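Local coordinates for protein putative tRNA (Adenine(37)-N6)-methyltransferase (Pseudomonas aeruginosa, PDB 7BTU) that probably methylates N6-threonylcarbamoyladenosine at position 37 of tRNA, using S-adenosyl-L-methionine as the methyl donor, at residues L64-F68 with T99-I105. Residues are numbered along the deposited sequence; the frame is centred on the assembly and turned at random.
Sequences LLFLF and THRPNGI
Phe68 N donates to Gly104 O at 2.9 Å, one residue beyond the Leu67-Ile105 pair, with an N-H...O angle of 156°. One water bridges the same Gly104 O to Phe68 O, donating to both, so this carbonyl accepts two bonds. Next to it Leu67 and Ile105 form an antiparallel non-hydrogen-bonded pair, whose own CA atoms each make a CA-H...O contact, Ile105 CA to Phe66 O at 3.2 Å and Leu67 CA to Gly104 O at 3.4 Å.

Most of the side-chain contact falls on the Phe68 ring. With its CG anti to the carbonyl carbon (chi1 -68°), the ring enters the curve of 99-105, where Thr99 CA sits over one face in a CH-pi contact, 3.8 Å from the centroid. Thr99 O lies 3.3 Å from Phe68 CG. Arg101 lays CD against Phe68 CE2 at 3.9 Å; its NE forms a salt bridge with Asp135 of the second subunit, while NH1 and NH2 bond Ala98 O and Val93 O. On the sheet, Leu67 CD2 meets Ile105 CG1 at 4.1 Å.

The contact thus closes one end of the pairing between strands 61-67 and 105-116 in the N-terminal barrel, with Leu67 and Ile105 both packing on Leu134 of strand 132-138.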
ATOM      1  N   LEU B  64      -1.316   6.505   2.354  1.00 12.90           N
ATOM      2  CA  LEU B  64      -1.951   6.736   3.633  1.00 13.26           C
ATOM      3  C   LEU B  64      -2.560   5.413   4.086  1.00 17.58           C
ATOM      4  O   LEU B  64      -3.327   4.790   3.340  1.00 15.59           O
ATOM      5  CB  LEU B  64      -3.048   7.826   3.554  1.00 13.81           C
ATOM      6  CG  LEU B  64      -2.622   9.241   3.082  1.00 16.89           C
ATOM      7  CD1 LEU B  64      -3.817  10.224   3.005  1.00 14.89           C
ATOM      8  CD2 LEU B  64      -1.431   9.803   3.936  1.00 14.99           C
ATOM      9  N   LEU B  65      -2.248   5.005   5.300  1.00 13.21           N
ATOM     10  CA  LEU B  65      -2.989   3.945   5.971  1.00 13.45           C
ATOM     11  C   LEU B  65      -4.012   4.639   6.852  1.00 18.05           C
ATOM     12  O   LEU B  65      -3.688   5.630   7.543  1.00 17.95           O
ATOM     13  CB  LEU B  65      -2.090   3.055   6.875  1.00 14.39           C
ATOM     14  CG  LEU B  65      -0.982   2.352   6.115  1.00 19.82           C
ATOM     15  CD1 LEU B  65      -0.051   1.552   7.028  1.00 19.75           C
ATOM     16  CD2 LEU B  65      -1.534   1.459   4.984  1.00 15.72           C
ATOM     17  N   PHE B  66      -5.236   4.099   6.862  1.00 16.46           N
ATOM     18  CA  PHE B  66      -6.331   4.781   7.518  1.00 14.88           C
ATOM     19  C   PHE B  66      -7.304   3.758   8.069  1.00 15.07           C
ATOM     20  O   PHE B  66      -7.225   2.554   7.792  1.00 16.17           O
ATOM     21  CB  PHE B  66      -7.024   5.742   6.538  1.00 14.51           C
ATOM     22  CG  PHE B  66      -7.697   5.018   5.389  1.00 16.46           C
ATOM     23  CD1 PHE B  66      -7.000   4.787   4.184  1.00 18.76           C
ATOM     24  CD2 PHE B  66      -9.008   4.598   5.518  1.00 15.69           C
ATOM     25  CE1 PHE B  66      -7.647   4.086   3.115  1.00 19.88           C
ATOM     26  CE2 PHE B  66      -9.702   3.901   4.476  1.00 14.54           C
ATOM     27  CZ  PHE B  66      -9.003   3.656   3.267  1.00 21.88           C
ATOM     28  N   LEU B  67      -8.224   4.249   8.880  1.00 16.82           N
ATOM     29  CA  LEU B  67      -9.218   3.396   9.505  1.00 19.77           C
ATOM     30  C   LEU B  67     -10.522   3.518   8.742  1.00 23.15           C
ATOM     31  O   LEU B  67     -10.964   4.647   8.493  1.00 19.58           O
ATOM     32  CB  LEU B  67      -9.442   3.815  10.949  1.00 17.37           C
ATOM     33  CG  LEU B  67      -8.295   3.497  11.930  1.00 21.64           C
ATOM     34  CD1 LEU B  67      -8.627   3.987  13.300  1.00 26.27           C
ATOM     35  CD2 LEU B  67      -8.056   1.997  11.947  1.00 26.02           C
ATOM     36  N   PHE B  68     -11.108   2.374   8.351  1.00 24.81           N
ATOM     37  CA  PHE B  68     -12.487   2.359   7.862  1.00 26.28           C
ATOM     38  C   PHE B  68     -13.443   2.573   9.029  1.00 34.60           C
ATOM     39  O   PHE B  68     -13.203   2.101  10.144  1.00 33.93           O
ATOM     40  CB  PHE B  68     -12.824   1.021   7.213  1.00 25.37           C
ATOM     41  CG  PHE B  68     -12.099   0.752   5.935  1.00 25.64           C
ATOM     42  CD1 PHE B  68     -12.350   1.523   4.814  1.00 25.30           C
ATOM     43  CD2 PHE B  68     -11.217  -0.315   5.841  1.00 24.36           C
ATOM     44  CE1 PHE B  68     -11.697   1.244   3.594  1.00 26.92           C
ATOM     45  CE2 PHE B  68     -10.550  -0.584   4.633  1.00 23.30           C
ATOM     46  CZ  PHE B  68     -10.792   0.204   3.531  1.00 22.91           C
ATOM     47  N   THR B  99     -14.586  -2.627   2.408  1.00 28.49           N
ATOM     48  CA  THR B  99     -14.349  -1.726   3.527  1.00 31.30           C
ATOM     49  C   THR B  99     -14.649  -2.352   4.891  1.00 33.45           C
ATOM     50  O   THR B  99     -14.173  -1.828   5.894  1.00 36.43           O
ATOM     51  CB  THR B  99     -15.167  -0.419   3.367  1.00 33.15           C
ATOM     52  OG1 THR B  99     -16.564  -0.712   3.362  1.00 36.70           O
ATOM     53  CG2 THR B  99     -14.818   0.304   2.074  1.00 31.54           C
ATOM     54  N   HIS B 100     -15.406  -3.452   4.964  1.00 31.48           N
ATOM     55  CA  HIS B 100     -15.631  -4.175   6.224  1.00 35.65           C
ATOM     56  C   HIS B 100     -14.693  -5.366   6.169  1.00 33.54           C
ATOM     57  O   HIS B 100     -14.940  -6.311   5.425  1.00 34.27           O
ATOM     58  CB  HIS B 100     -17.077  -4.646   6.417  1.00 43.97           C
ATOM     59  CG  HIS B 100     -18.104  -3.556   6.325  1.00 55.47           C
ATOM     60  ND1 HIS B 100     -18.606  -3.099   5.122  1.00 58.53           N
ATOM     61  CD2 HIS B 100     -18.731  -2.836   7.290  1.00 60.30           C
ATOM     62  CE1 HIS B 100     -19.498  -2.149   5.349  1.00 61.75           C
ATOM     63  NE2 HIS B 100     -19.584  -1.963   6.656  1.00 62.34           N
ATOM     64  N   ARG B 101     -13.585  -5.295   6.896  1.00 26.13           N
ATOM     65  CA  ARG B 101     -12.567  -6.340   6.820  1.00 27.82           C
ATOM     66  C   ARG B 101     -11.855  -6.486   8.168  1.00 27.47           C
ATOM     67  O   ARG B 101     -11.957  -5.603   9.029  1.00 24.14           O
ATOM     68  CB  ARG B 101     -11.572  -6.039   5.693  1.00 25.40           C
ATOM     69  CG  ARG B 101     -10.816  -4.787   5.895  1.00 24.09           C
ATOM     70  CD  ARG B 101     -10.046  -4.409   4.606  1.00 24.11           C
ATOM     71  NE  ARG B 101      -9.297  -5.518   4.012  1.00 24.21           N
ATOM     72  CZ  ARG B 101      -9.663  -6.199   2.918  1.00 24.66           C
ATOM     73  NH1 ARG B 101     -10.815  -5.938   2.285  1.00 21.19           N
ATOM     74  NH2 ARG B 101      -8.902  -7.190   2.500  1.00 27.00           N
ATOM     75  N   PRO B 102     -11.203  -7.630   8.410  1.00 26.66           N
ATOM     76  CA  PRO B 102     -10.480  -7.827   9.677  1.00 24.63           C
ATOM     77  C   PRO B 102      -9.538  -6.663   9.945  1.00 23.70           C
ATOM     78  O   PRO B 102      -8.821  -6.203   9.055  1.00 21.01           O
ATOM     79  CB  PRO B 102      -9.700  -9.128   9.447  1.00 25.18           C
ATOM     80  CG  PRO B 102     -10.485  -9.876   8.430  1.00 30.95           C
ATOM     81  CD  PRO B 102     -11.151  -8.833   7.550  1.00 29.00           C
ATOM     82  N   ASN B 103      -9.594  -6.152  11.166  1.00 21.91           N
ATOM     83  CA  ASN B 103      -8.761  -5.033  11.636  1.00 20.98           C
ATOM     84  C   ASN B 103      -9.076  -3.651  11.087  1.00 22.93           C
ATOM     85  O   ASN B 103      -8.584  -2.678  11.649  1.00 23.51           O
ATOM     86  CB  ASN B 103      -7.281  -5.325  11.392  1.00 23.09           C
ATOM     87  CG  ASN B 103      -6.806  -6.408  12.302  1.00 21.37           C
ATOM     88  OD1 ASN B 103      -7.139  -6.370  13.474  1.00 22.83           O
ATOM     89  ND2 ASN B 103      -6.159  -7.452  11.761  1.00 19.13           N
ATOM     90  N   GLY B 104      -9.905  -3.526  10.047  1.00 19.44           N
ATOM     91  CA  GLY B 104     -10.466  -2.222   9.713  1.00 14.87           C
ATOM     92  C   GLY B 104      -9.514  -1.189   9.111  1.00 16.85           C
ATOM     93  O   GLY B 104      -9.780   0.008   9.242  1.00 18.22           O
ATOM     94  N   ILE B 105      -8.405  -1.597   8.476  1.00 14.24           N
ATOM     95  CA  ILE B 105      -7.401  -0.661   7.964  1.00 13.08           C
ATOM     96  C   ILE B 105      -7.430  -0.648   6.443  1.00 18.67           C
ATOM     97  O   ILE B 105      -7.463  -1.707   5.823  1.00 17.60           O
ATOM     98  CB  ILE B 105      -5.991  -1.037   8.457  1.00 14.11           C
ATOM     99  CG1 ILE B 105      -5.936  -0.966   9.970  1.00 18.15           C
ATOM    100  CG2 ILE B 105      -4.926  -0.023   7.898  1.00 17.47           C
ATOM    101  CD1 ILE B 105      -4.762  -1.649  10.480  1.00 25.69           C
TER
HETATM  102  O   HOH W   1     -11.587   0.564  11.574  1.00 28.99           O